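Local coordinates for Slr0280 protein (Synechocystis sp., PDB 5H3K) that is of unknown function but belongs to the phosphodiester glycosidase (NAGPA) family and may cleave sugar phosphodiester bonds, at residues A[78-83]-A[87-92]; A[91-96]-A[123-128]; A[248-253]-A[259-264]. One frame throughout, in Å; residues are numbered along the deposited sequence.

Contact 1: A[78-83]-A[87-92]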
ATOM      1  N   THR A  78     -21.660 -10.292  15.775  1.00 18.65           N
ATOM      2  CA  THR A  78     -21.113 -10.097  14.438  1.00 13.96           C
ATOM      3  C   THR A  78     -20.165  -8.919  14.434  1.00 14.25           C
ATOM      4  O   THR A  78     -20.510  -7.822  14.909  1.00 15.22           O
ATOM      5  CB  THR A  78     -22.212  -9.839  13.395  1.00 18.13           C
ATOM      6  OG1 THR A  78     -23.169 -10.905  13.435  1.00 17.04           O
ATOM      7  CG2 THR A  78     -21.597  -9.759  11.988  1.00 14.88           C
ATOM      8  N   GLY A  79     -18.969  -9.147  13.897  1.00 13.80           N
ATOM      9  CA  GLY A  79     -17.955  -8.114  13.808  1.00 10.34           C
ATOM     10  C   GLY A  79     -17.570  -7.857  12.359  1.00 12.20           C
ATOM     11  O   GLY A  79     -17.540  -8.784  11.557  1.00 10.81           O
ATOM     12  N   LEU A  80     -17.291  -6.598  12.026  1.00 11.66           N
ATOM     13  CA  LEU A  80     -16.856  -6.225  10.680  1.00  9.13           C
ATOM     14  C   LEU A  80     -15.511  -5.512  10.793  1.00  8.41           C
ATOM     15  O   LEU A  80     -15.305  -4.740  11.727  1.00  9.02           O
ATOM     16  CB  LEU A  80     -17.857  -5.255  10.048  1.00  9.41           C
ATOM     17  CG  LEU A  80     -19.321  -5.681   9.996  1.00 18.11           C
ATOM     18  CD1 LEU A  80     -20.115  -4.672   9.193  1.00 17.01           C
ATOM     19  CD2 LEU A  80     -19.436  -7.042   9.380  1.00 15.08           C
ATOM     20  N   GLY A  81     -14.601  -5.762   9.854  1.00  8.03           N
ATOM     21  CA  GLY A  81     -13.359  -4.994   9.804  1.00  7.28           C
ATOM     22  C   GLY A  81     -13.646  -3.505   9.838  1.00  7.51           C
ATOM     23  O   GLY A  81     -14.488  -3.016   9.073  1.00  8.69           O
ATOM     24  N   ASP A  82     -12.981  -2.782  10.739  1.00  4.98           N
ATOM     25  CA  ASP A  82     -13.353  -1.392  10.995  1.00  7.21           C
ATOM     26  C   ASP A  82     -13.276  -0.490   9.768  1.00  8.30           C
ATOM     27  O   ASP A  82     -14.214   0.266   9.475  1.00  6.20           O
ATOM     28  CB  ASP A  82     -12.588  -0.805  12.215  1.00  7.68           C
ATOM     29  CG  ASP A  82     -11.080  -0.639  11.997  1.00  8.61           C
ATOM     30  OD1 ASP A  82     -10.451  -1.285  11.116  1.00  7.07           O
ATOM     31  OD2 ASP A  82     -10.503   0.166  12.764  1.00  9.39           O
ATOM     32  N   THR A  83     -12.175  -0.591   9.029  1.00  7.86           N
ATOM     33  CA  THR A  83     -11.997   0.255   7.859  1.00  6.23           C
ATOM     34  C   THR A  83     -12.991  -0.154   6.778  1.00  8.26           C
ATOM     35  O   THR A  83     -13.394   0.667   5.942  1.00  9.06           O
ATOM     36  CB  THR A  83     -10.542   0.214   7.347  1.00  5.54           C
ATOM     37  OG1 THR A  83     -10.133  -1.147   7.167  1.00  5.62           O
ATOM     38  CG2 THR A  83      -9.609   0.866   8.351  1.00  7.29           C
ATOM     39  N   GLN A  87     -16.045   2.222   5.239  1.00  9.85           N
ATOM     40  CA  GLN A  87     -16.102   2.536   3.817  1.00 10.52           C
ATOM     41  C   GLN A  87     -17.304   1.993   3.085  1.00 10.88           C
ATOM     42  O   GLN A  87     -17.714   2.560   2.077  1.00 13.23           O
ATOM     43  CB  GLN A  87     -14.815   2.101   3.124  1.00  7.78           C
ATOM     44  CG  GLN A  87     -13.688   3.047   3.443  1.00 12.93           C
ATOM     45  CD  GLN A  87     -12.410   2.674   2.768  1.00 18.47           C
ATOM     46  OE1 GLN A  87     -12.395   2.252   1.606  1.00 23.92           O
ATOM     47  NE2 GLN A  87     -11.315   2.821   3.490  1.00 19.64           N
ATOM     48  N   PHE A  88     -17.875   0.907   3.586  1.00 11.23           N
ATOM     49  CA  PHE A  88     -18.970   0.259   2.875  1.00  9.71           C
ATOM     50  C   PHE A  88     -20.319   0.342   3.580  1.00 10.91           C
ATOM     51  O   PHE A  88     -21.357   0.120   2.954  1.00 13.82           O
ATOM     52  CB  PHE A  88     -18.586  -1.181   2.536  1.00  9.05           C
ATOM     53  CG  PHE A  88     -17.483  -1.277   1.507  1.00  9.93           C
ATOM     54  CD1 PHE A  88     -17.777  -1.271   0.148  1.00 13.14           C
ATOM     55  CD2 PHE A  88     -16.155  -1.364   1.899  1.00  9.43           C
ATOM     56  CE1 PHE A  88     -16.764  -1.367  -0.800  1.00 15.51           C
ATOM     57  CE2 PHE A  88     -15.140  -1.455   0.964  1.00 12.16           C
ATOM     58  CZ  PHE A  88     -15.443  -1.454  -0.393  1.00 13.06           C
ATOM     59  N   LEU A  89     -20.316   0.682   4.866  1.00 10.76           N
ATOM     60  CA  LEU A  89     -21.571   0.940   5.580  1.00 11.59           C
ATOM     61  C   LEU A  89     -21.779   2.430   5.833  1.00 11.45           C
ATOM     62  O   LEU A  89     -22.918   2.884   5.952  1.00 11.65           O
ATOM     63  CB  LEU A  89     -21.640   0.186   6.905  1.00 13.32           C
ATOM     64  CG  LEU A  89     -21.436  -1.324   6.902  1.00 15.83           C
ATOM     65  CD1 LEU A  89     -21.873  -1.889   8.238  1.00 17.57           C
ATOM     66  CD2 LEU A  89     -22.187  -1.984   5.752  1.00 20.74           C
ATOM     67  N   GLY A  90     -20.682   3.183   5.925  1.00  8.32           N
ATOM     68  CA  GLY A  90     -20.734   4.598   6.238  1.00  9.49           C
ATOM     69  C   GLY A  90     -20.616   4.941   7.718  1.00 13.40           C
ATOM     70  O   GLY A  90     -20.993   6.037   8.124  1.00 12.68           O
ATOM     71  N   LEU A  91     -20.088   4.025   8.526  1.00 10.14           N
ATOM     72  CA  LEU A  91     -19.845   4.338   9.939  1.00 11.81           C
ATOM     73  C   LEU A  91     -18.769   5.404  10.089  1.00 13.51           C
ATOM     74  O   LEU A  91     -17.681   5.267   9.534  1.00 15.39           O
ATOM     75  CB  LEU A  91     -19.370   3.107  10.711  1.00 12.15           C
ATOM     76  CG  LEU A  91     -20.182   1.823  10.788  1.00 15.74           C
ATOM     77  CD1 LEU A  91     -19.653   0.952  11.936  1.00 14.65           C
ATOM     78  CD2 LEU A  91     -21.676   2.077  10.932  1.00 17.14           C
ATOM     79  N   ASP A  92     -19.056   6.462  10.838  1.00  9.91           N
ATOM     80  CA  ASP A  92     -18.034   7.463  11.139  1.00 13.01           C
ATOM     81  C   ASP A  92     -17.266   6.944  12.346  1.00 14.43           C
ATOM     82  O   ASP A  92     -17.839   6.798  13.424  1.00 13.67           O
ATOM     83  CB  ASP A  92     -18.687   8.819  11.450  1.00 16.97           C
ATOM     84  CG  ASP A  92     -17.673   9.966  11.597  1.00 25.44           C
ATOM     85  OD1 ASP A  92     -16.467   9.784  11.294  1.00 22.66           O
ATOM     86  OD2 ASP A  92     -18.098  11.078  11.998  1.00 27.16           O
TER

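Contact 2: A[91-96]-A[123-128]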
ATOM      1  N   LEU A  91     -20.088   4.025   8.526  1.00 10.14           N
ATOM      2  CA  LEU A  91     -19.845   4.338   9.939  1.00 11.81           C
ATOM      3  C   LEU A  91     -18.769   5.404  10.089  1.00 13.51           C
ATOM      4  O   LEU A  91     -17.681   5.267   9.534  1.00 15.39           O
ATOM      5  CB  LEU A  91     -19.370   3.107  10.711  1.00 12.15           C
ATOM      6  CG  LEU A  91     -20.182   1.823  10.788  1.00 15.74           C
ATOM      7  CD1 LEU A  91     -19.653   0.952  11.936  1.00 14.65           C
ATOM      8  CD2 LEU A  91     -21.676   2.077  10.932  1.00 17.14           C
ATOM      9  N   ASP A  92     -19.056   6.462  10.838  1.00  9.91           N
ATOM     10  CA  ASP A  92     -18.034   7.463  11.139  1.00 13.01           C
ATOM     11  C   ASP A  92     -17.266   6.944  12.346  1.00 14.43           C
ATOM     12  O   ASP A  92     -17.839   6.798  13.424  1.00 13.67           O
ATOM     13  CB  ASP A  92     -18.687   8.819  11.450  1.00 16.97           C
ATOM     14  CG  ASP A  92     -17.673   9.966  11.597  1.00 25.44           C
ATOM     15  OD1 ASP A  92     -16.467   9.784  11.294  1.00 22.66           O
ATOM     16  OD2 ASP A  92     -18.098  11.078  11.998  1.00 27.16           O
ATOM     17  N   LEU A  93     -15.988   6.613  12.157  1.00 11.65           N
ATOM     18  CA  LEU A  93     -15.133   6.180  13.271  1.00 12.03           C
ATOM     19  C   LEU A  93     -14.552   7.400  13.981  1.00 12.48           C
ATOM     20  O   LEU A  93     -13.729   8.123  13.413  1.00 12.43           O
ATOM     21  CB  LEU A  93     -13.993   5.279  12.784  1.00 11.28           C
ATOM     22  CG  LEU A  93     -14.395   4.085  11.909  1.00 11.50           C
ATOM     23  CD1 LEU A  93     -13.210   3.186  11.623  1.00 10.06           C
ATOM     24  CD2 LEU A  93     -15.508   3.294  12.556  1.00 10.54           C
ATOM     25  N   LEU A  94     -14.982   7.626  15.222  1.00 12.50           N
ATOM     26  CA  LEU A  94     -14.527   8.775  16.002  1.00 12.56           C
ATOM     27  C   LEU A  94     -13.229   8.466  16.755  1.00 10.07           C
ATOM     28  O   LEU A  94     -12.934   7.297  17.039  1.00 12.21           O
ATOM     29  CB  LEU A  94     -15.616   9.183  17.004  1.00 14.71           C
ATOM     30  CG  LEU A  94     -17.029   9.258  16.437  1.00 18.37           C
ATOM     31  CD1 LEU A  94     -18.029   9.648  17.530  1.00 24.82           C
ATOM     32  CD2 LEU A  94     -17.080  10.236  15.290  1.00 17.14           C
ATOM     33  N   ASP A  95     -12.465   9.509  17.080  1.00 11.61           N
ATOM     34  CA  ASP A  95     -11.225   9.345  17.838  1.00 13.07           C
ATOM     35  C   ASP A  95     -11.489   8.508  19.086  1.00 15.46           C
ATOM     36  O   ASP A  95     -12.467   8.746  19.813  1.00 14.81           O
ATOM     37  CB  ASP A  95     -10.640  10.705  18.220  1.00 13.73           C
ATOM     38  CG  ASP A  95     -10.132  11.493  17.021  1.00 15.89           C
ATOM     39  OD1 ASP A  95     -10.361  11.083  15.861  1.00 16.20           O
ATOM     40  OD2 ASP A  95      -9.501  12.543  17.240  1.00 22.78           O
ATOM     41  N   ASN A  96     -10.653   7.495  19.308  1.00 11.13           N
ATOM     42  CA  ASN A  96     -10.847   6.578  20.428  1.00 12.47           C
ATOM     43  C   ASN A  96      -9.729   6.676  21.452  1.00 13.11           C
ATOM     44  O   ASN A  96      -8.788   7.449  21.291  1.00 13.10           O
ATOM     45  CB  ASN A  96     -10.963   5.129  19.938  1.00  9.64           C
ATOM     46  CG  ASN A  96      -9.665   4.611  19.319  1.00 10.97           C
ATOM     47  OD1 ASN A  96      -8.914   5.367  18.705  1.00  9.93           O
ATOM     48  ND2 ASN A  96      -9.398   3.326  19.492  1.00 10.76           N
ATOM     49  N   ARG A 123      -9.102  -5.585  12.425  1.00  8.32           N
ATOM     50  CA  ARG A 123      -9.692  -5.114  13.682  1.00  9.14           C
ATOM     51  C   ARG A 123     -11.213  -5.135  13.522  1.00  9.04           C
ATOM     52  O   ARG A 123     -11.786  -4.301  12.813  1.00  9.66           O
ATOM     53  CB  ARG A 123      -9.219  -3.688  13.962  1.00  6.82           C
ATOM     54  CG  ARG A 123      -9.805  -3.046  15.219  1.00  7.42           C
ATOM     55  CD  ARG A 123      -9.355  -1.601  15.320  1.00  8.22           C
ATOM     56  NE  ARG A 123      -9.723  -0.951  16.581  1.00 11.69           N
ATOM     57  CZ  ARG A 123     -10.443   0.166  16.670  1.00 12.08           C
ATOM     58  NH1 ARG A 123     -10.887   0.766  15.571  1.00  7.87           N
ATOM     59  NH2 ARG A 123     -10.715   0.695  17.858  1.00 10.56           N
ATOM     60  N   TYR A 124     -11.875  -6.071  14.192  1.00  8.63           N
ATOM     61  CA  TYR A 124     -13.322  -6.266  14.013  1.00  8.54           C
ATOM     62  C   TYR A 124     -14.149  -5.448  15.004  1.00 11.15           C
ATOM     63  O   TYR A 124     -13.882  -5.469  16.209  1.00 13.10           O
ATOM     64  CB  TYR A 124     -13.674  -7.754  14.133  1.00 10.54           C
ATOM     65  CG  TYR A 124     -13.058  -8.592  13.037  1.00 10.64           C
ATOM     66  CD1 TYR A 124     -13.743  -8.839  11.856  1.00  9.73           C
ATOM     67  CD2 TYR A 124     -11.774  -9.115  13.171  1.00 10.84           C
ATOM     68  CE1 TYR A 124     -13.171  -9.594  10.844  1.00 11.14           C
ATOM     69  CE2 TYR A 124     -11.199  -9.865  12.167  1.00 10.31           C
ATOM     70  CZ  TYR A 124     -11.901 -10.107  11.009  1.00 10.01           C
ATOM     71  OH  TYR A 124     -11.314 -10.859  10.009  1.00 11.22           O
ATOM     72  N   LEU A 125     -15.133  -4.710  14.488  1.00  7.21           N
ATOM     73  CA  LEU A 125     -16.056  -3.955  15.338  1.00  9.00           C
ATOM     74  C   LEU A 125     -17.341  -4.752  15.544  1.00 12.01           C
ATOM     75  O   LEU A 125     -17.955  -5.208  14.585  1.00 10.55           O
ATOM     76  CB  LEU A 125     -16.385  -2.579  14.724  1.00  9.16           C
ATOM     77  CG  LEU A 125     -15.247  -1.597  14.399  1.00 10.72           C
ATOM     78  CD1 LEU A 125     -15.798  -0.255  13.887  1.00  8.52           C
ATOM     79  CD2 LEU A 125     -14.314  -1.363  15.588  1.00  8.82           C
ATOM     80  N   ASP A 126     -17.743  -4.930  16.799  1.00 14.06           N
ATOM     81  CA  ASP A 126     -18.965  -5.674  17.121  1.00 14.28           C
ATOM     82  C   ASP A 126     -20.171  -4.789  16.809  1.00 13.05           C
ATOM     83  O   ASP A 126     -20.482  -3.852  17.556  1.00 14.16           O
ATOM     84  CB  ASP A 126     -18.941  -6.091  18.601  1.00 13.93           C
ATOM     85  CG  ASP A 126     -20.127  -6.972  18.997  1.00 21.13           C
ATOM     86  OD1 ASP A 126     -21.218  -6.838  18.406  1.00 19.90           O
ATOM     87  OD2 ASP A 126     -19.967  -7.798  19.923  1.00 19.77           O
ATOM     88  N   VAL A 127     -20.839  -5.079  15.693  1.00 12.43           N
ATOM     89  CA  VAL A 127     -21.945  -4.242  15.222  1.00 17.62           C
ATOM     90  C   VAL A 127     -23.314  -4.831  15.575  1.00 20.59           C
ATOM     91  O   VAL A 127     -24.343  -4.352  15.093  1.00 18.20           O
ATOM     92  CB  VAL A 127     -21.873  -4.004  13.690  1.00 17.03           C
ATOM     93  CG1 VAL A 127     -20.576  -3.276  13.323  1.00 14.84           C
ATOM     94  CG2 VAL A 127     -21.992  -5.323  12.938  1.00 14.23           C
ATOM     95  N   THR A 128     -23.313  -5.857  16.427  1.00 20.11           N
ATOM     96  CA  THR A 128     -24.540  -6.585  16.778  1.00 20.02           C
ATOM     97  C   THR A 128     -25.637  -5.677  17.331  1.00 22.52           C
ATOM     98  O   THR A 128     -26.778  -5.720  16.866  1.00 19.99           O
ATOM     99  CB  THR A 128     -24.261  -7.712  17.796  1.00 20.42           C
ATOM    100  OG1 THR A 128     -23.099  -8.443  17.398  1.00 21.23           O
ATOM    101  CG2 THR A 128     -25.441  -8.668  17.876  1.00 22.03           C
TER

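Contact 3: A[248-253]-A[259-264]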
ATOM      1  N   LEU A 248     -15.655  15.077  -1.586  1.00  9.67           N
ATOM      2  CA  LEU A 248     -16.881  14.949  -0.808  1.00 11.78           C
ATOM      3  C   LEU A 248     -16.557  14.577   0.630  1.00 14.96           C
ATOM      4  O   LEU A 248     -15.712  13.725   0.881  1.00 13.39           O
ATOM      5  CB  LEU A 248     -17.792  13.883  -1.399  1.00 11.22           C
ATOM      6  CG  LEU A 248     -18.244  14.094  -2.835  1.00  8.32           C
ATOM      7  CD1 LEU A 248     -19.256  13.017  -3.205  1.00  9.28           C
ATOM      8  CD2 LEU A 248     -18.849  15.490  -2.984  1.00  7.84           C
ATOM      9  N   GLN A 249     -17.217  15.230   1.575  1.00 11.13           N
ATOM     10  CA  GLN A 249     -17.187  14.766   2.959  1.00 13.31           C
ATOM     11  C   GLN A 249     -18.619  14.440   3.343  1.00 14.39           C
ATOM     12  O   GLN A 249     -19.475  15.320   3.339  1.00 11.99           O
ATOM     13  CB  GLN A 249     -16.609  15.836   3.884  1.00 12.66           C
ATOM     14  CG  GLN A 249     -16.706  15.488   5.375  1.00 15.23           C
ATOM     15  CD  GLN A 249     -16.116  16.572   6.273  1.00 26.15           C
ATOM     16  OE1 GLN A 249     -15.289  17.382   5.840  1.00 28.73           O
ATOM     17  NE2 GLN A 249     -16.541  16.587   7.532  1.00 28.77           N
ATOM     18  N   VAL A 250     -18.878  13.174   3.661  1.00 12.16           N
ATOM     19  CA  VAL A 250     -20.239  12.709   3.897  1.00 13.08           C
ATOM     20  C   VAL A 250     -20.451  12.319   5.352  1.00 16.20           C
ATOM     21  O   VAL A 250     -19.605  11.651   5.947  1.00 16.67           O
ATOM     22  CB  VAL A 250     -20.567  11.494   3.006  1.00 11.09           C
ATOM     23  CG1 VAL A 250     -22.041  11.114   3.128  1.00 11.71           C
ATOM     24  CG2 VAL A 250     -20.230  11.804   1.566  1.00 12.50           C
ATOM     25  N   SER A 251     -21.584  12.730   5.919  1.00 13.51           N
ATOM     26  CA  SER A 251     -21.909  12.407   7.309  1.00 15.04           C
ATOM     27  C   SER A 251     -23.406  12.184   7.480  1.00 16.16           C
ATOM     28  O   SER A 251     -24.181  12.354   6.531  1.00 13.46           O
ATOM     29  CB  SER A 251     -21.448  13.524   8.233  1.00 16.49           C
ATOM     30  OG  SER A 251     -22.012  14.757   7.824  1.00 19.23           O
ATOM     31  N   THR A 252     -23.817  11.800   8.688  1.00 15.44           N
ATOM     32  CA  THR A 252     -25.225  11.508   8.941  1.00 13.79           C
ATOM     33  C   THR A 252     -25.793  12.390  10.055  1.00 17.43           C
ATOM     34  O   THR A 252     -25.044  12.961  10.852  1.00 15.90           O
ATOM     35  CB  THR A 252     -25.454  10.025   9.285  1.00 17.24           C
ATOM     36  OG1 THR A 252     -24.831   9.720  10.540  1.00 17.50           O
ATOM     37  CG2 THR A 252     -24.882   9.125   8.194  1.00 14.89           C
ATOM     38  N   LEU A 253     -27.120  12.512  10.081  1.00 18.48           N
ATOM     39  CA  LEU A 253     -27.833  13.254  11.122  1.00 17.29           C
ATOM     40  C   LEU A 253     -29.129  12.525  11.421  1.00 17.11           C
ATOM     41  O   LEU A 253     -29.540  11.648  10.660  1.00 15.74           O
ATOM     42  CB  LEU A 253     -28.143  14.679  10.661  1.00 17.87           C
ATOM     43  CG  LEU A 253     -26.986  15.671  10.519  1.00 20.25           C
ATOM     44  CD1 LEU A 253     -27.468  17.005   9.967  1.00 15.46           C
ATOM     45  CD2 LEU A 253     -26.275  15.870  11.850  1.00 22.09           C
ATOM     46  N   LEU A 259     -28.669  12.051   5.135  1.00 12.82           N
ATOM     47  CA  LEU A 259     -27.301  11.881   4.673  1.00 12.04           C
ATOM     48  C   LEU A 259     -26.856  13.246   4.174  1.00 11.65           C
ATOM     49  O   LEU A 259     -27.490  13.834   3.295  1.00 11.72           O
ATOM     50  CB  LEU A 259     -27.199  10.834   3.556  1.00 11.83           C
ATOM     51  CG  LEU A 259     -25.767  10.416   3.191  1.00 12.59           C
ATOM     52  CD1 LEU A 259     -25.132   9.617   4.324  1.00 11.41           C
ATOM     53  CD2 LEU A 259     -25.711   9.629   1.888  1.00 11.36           C
ATOM     54  N   VAL A 260     -25.781  13.768   4.757  1.00  9.47           N
ATOM     55  CA  VAL A 260     -25.293  15.087   4.401  1.00 10.73           C
ATOM     56  C   VAL A 260     -24.049  14.954   3.527  1.00 12.69           C
ATOM     57  O   VAL A 260     -23.055  14.349   3.938  1.00 14.38           O
ATOM     58  CB  VAL A 260     -24.946  15.890   5.662  1.00 13.82           C
ATOM     59  CG1 VAL A 260     -24.477  17.282   5.290  1.00 15.98           C
ATOM     60  CG2 VAL A 260     -26.154  15.971   6.569  1.00 12.77           C
ATOM     61  N   ILE A 261     -24.105  15.506   2.319  1.00 11.70           N
ATOM     62  CA  ILE A 261     -22.966  15.431   1.400  1.00 11.71           C
ATOM     63  C   ILE A 261     -22.358  16.806   1.181  1.00 10.23           C
ATOM     64  O   ILE A 261     -22.958  17.663   0.536  1.00 10.39           O
ATOM     65  CB  ILE A 261     -23.380  14.850   0.040  1.00 10.95           C
ATOM     66  CG1 ILE A 261     -23.998  13.464   0.221  1.00 11.95           C
ATOM     67  CG2 ILE A 261     -22.184  14.788  -0.903  1.00  9.17           C
ATOM     68  CD1 ILE A 261     -24.789  12.982  -1.008  1.00  8.78           C
ATOM     69  N   ASP A 262     -21.165  17.025   1.721  1.00 11.39           N
ATOM     70  CA  ASP A 262     -20.514  18.319   1.584  1.00 11.30           C
ATOM     71  C   ASP A 262     -19.414  18.256   0.517  1.00 13.46           C
ATOM     72  O   ASP A 262     -18.587  17.340   0.519  1.00 13.90           O
ATOM     73  CB  ASP A 262     -19.929  18.772   2.926  1.00 13.30           C
ATOM     74  CG  ASP A 262     -20.995  19.030   3.976  1.00 18.53           C
ATOM     75  OD1 ASP A 262     -22.079  19.521   3.620  1.00 16.54           O
ATOM     76  OD2 ASP A 262     -20.748  18.748   5.165  1.00 21.37           O
ATOM     77  N   ALA A 263     -19.420  19.221  -0.397  1.00 10.40           N
ATOM     78  CA  ALA A 263     -18.346  19.350  -1.386  1.00 11.55           C
ATOM     79  C   ALA A 263     -17.422  20.487  -0.960  1.00 12.34           C
ATOM     80  O   ALA A 263     -17.846  21.638  -0.867  1.00 10.40           O
ATOM     81  CB  ALA A 263     -18.913  19.603  -2.777  1.00 10.79           C
ATOM     82  N   ARG A 264     -16.160  20.164  -0.687  1.00  8.92           N
ATOM     83  CA  ARG A 264     -15.206  21.161  -0.199  1.00 15.28           C
ATOM     84  C   ARG A 264     -13.774  20.735  -0.519  1.00 16.35           C
ATOM     85  O   ARG A 264     -13.514  19.555  -0.783  1.00 13.49           O
ATOM     86  CB  ARG A 264     -15.387  21.378   1.317  1.00 13.12           C
ATOM     87  CG  ARG A 264     -15.110  20.135   2.158  1.00 15.36           C
ATOM     88  CD  ARG A 264     -15.590  20.291   3.603  1.00 17.05           C
ATOM     89  NE  ARG A 264     -14.966  21.434   4.262  1.00 21.49           N
ATOM     90  CZ  ARG A 264     -15.320  21.890   5.459  1.00 23.14           C
ATOM     91  NH1 ARG A 264     -16.291  21.293   6.135  1.00 24.81           N
ATOM     92  NH2 ARG A 264     -14.705  22.943   5.973  1.00 23.12           N
TER
HETATM   93  O   HOH W   1     -20.740  16.255   5.779  1.00 18.60           O

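Contact 1: A[78-83]-A[87-92]
Leu80 and Leu89 meet methyl to methyl, CD1 of Leu80 lying 3.4 Å from CD1 of Leu89. The value is below ordinary van der Waals separation for two carbons, so the packing here is tight, and the two side chains run roughly at right angles. In Leu80, chi1 of -54° swings the isobutyl group opposite its carbonyl carbon, and CB already points toward the helix; Leu89 takes the same first torsion and heads back. The other direct link is polar. Gln87 N donates to Thr83 O across 3.2 Å, a bond bent to 142° at the hydrogen, with the donor lifted above the carbonyl plane. Residue spacing of four identifies it as an alpha-helical turn, which brings the CA atoms of Thr83 and Gln87 to 6.2 Å. The extended Gln87 side chain runs past the same oxygen, with CG 3.5 Å from Thr83 O, and its NE2 bonds Leu590 O; Thr83 OG1 bonds Leu586 O. These bonds tie the helix to the far end of the chain. At the helix start, Gly81 occupies the N-cap position, and Asp82 OD1 makes a weak bond to Thr83 N at 2.8 Å while also accepting from Trp275 NE1. Gly90, with positive phi (92°), leaves helical backbone angles. Leu80 also packs on Trp67 and Leu144, from two other strands of the same sheet, so the leucine pair is buried. Strand 75-81 runs almost directly into helix 82-89, with a leucine of the strand closing on Leu89 and Gly81 as N-cap, consistent with a strand-turn-helix unit.

Contact 2: A[91-96]-A[123-128]
Arg123, which faces Asn96 across the contact, has its NH1 gripped by two acceptors, Asp82 OD2 in a salt bridge and Gln102 OE1 in a hydrogen bond. Its NH2 comes within 3.4 Å of Asn96 ND2, but both are donors and no bond joins them. Their acceptors lie elsewhere: NH2 turns to Pro99 O, ND2 to Gln101 O, while Asn96 OD1 accepts from Asn274 N. The two side chains approach from opposite directions, and their amide and guanidinium planes stand 61° apart, evidence against a flat stack. Arg123 reaches this spot because CG is anti to the backbone N (chi1 178°) and the chain stays extended to NE. Within the same strand, Leu125 CD2 sits 4.0 Å above one face of that guanidinium, offset toward its rim, and could help hold the group's orientation.

Beside the polar end lies an apolar patch. Leu125 CD1 touches Leu93 CD2 at 3.8 Å and lies 4.5 Å from Leu91 CD1, a looser approach. CA separation of 10.4 Å between Leu93 and Leu125 excludes backbone pairing here, so side chains alone bridge the gap. Further along, Asp126 OD1 accepts from Thr128 N at 3.0 Å and from Thr128 OG1 at 2.7 Å; the backbone bond defines an Asx turn, just where strand 122-126 stops.

Strand 122-126 is flanked in its sheet by 75-81 and 112-119, whereas strand 92-93 pairs with 101-105, itself paired with 112-119. This connectivity is consistent with a sheet curled so that these strands face each other. Helix 82-89 packs against the same leucines, Ala85 on Leu91, Met86 on Leu93, and Asp82 on Leu93 and Leu125.

Contact 3: A[248-253]-A[259-264]
Val250 and Leu259 form the apolar centre, CG1 of Val250 lying 3.6 Å from CD1 of Leu259. Chi1 of -173° sets CG1 of Val250 anti to its own N, and the leucine comes at it on a slant. CD1 of Leu259 also touches Thr252 CG2 at 3.9 Å. At the other end of this face, Leu248 CD2 spans Ile261 CG2 (4.0 Å) and Ala263 CB (4.1 Å). Trp177, Val179 and Val188 cover the same face, so it packs against a second four-stranded sheet in sandwich fashion. The backbones form an antiparallel beta hairpin, their directions 159° apart, with 247-253 an outermost strand of its sheet. Hydrogen-bonded pairs Gln249-Asp262 and Ser251-Val260 each carry two bonds; the shortest, Gln249 N to Asp262 O, measures 2.7 Å, and Val260 N to Ser251 O is straightest at 170°.

On the face bearing Gln249, Ser251, Val260 and Asp262, Leu253 CD1 rests on Val260 CG2 at 3.8 Å. Nearby, one water donates to Gln249 O and to Asp262 OD2, the latter at 2.6 Å, and accepts from Ser251 OG at 2.8 Å, clasping both strands. Asp262 OD1 is salt-bridged to Arg166 of the next strand. Outermost, Gln249 OE1 lies near Arg264 CD without a hydrogen bond, and Arg264 NE pairs with Asp266 OD1 while its guanidinium makes a cation-pi contact with Trp163.

Overall arrangement
Contacts 1 and 2 are consecutive: helix 82-89 leads into strand 92-93, residues Leu91 and Asp92 belong to both, and their centres lie 7 Å apart. They meet directly where strands 75-81 and 122-126 pair in one sheet, with Leu80 O 2.8 Å from Leu125 N, a probable hydrogen bond. Contact 3 comes later in the chain and belongs to a separate four-stranded antiparallel sheet. Its centre is about 17 Å from that of contact 1 and 19 Å from that of contact 2; nearest atoms are about 5 and 6 Å away, without touching. This approach indicates that the two sheets lie close together, on the same side of the chain's centre.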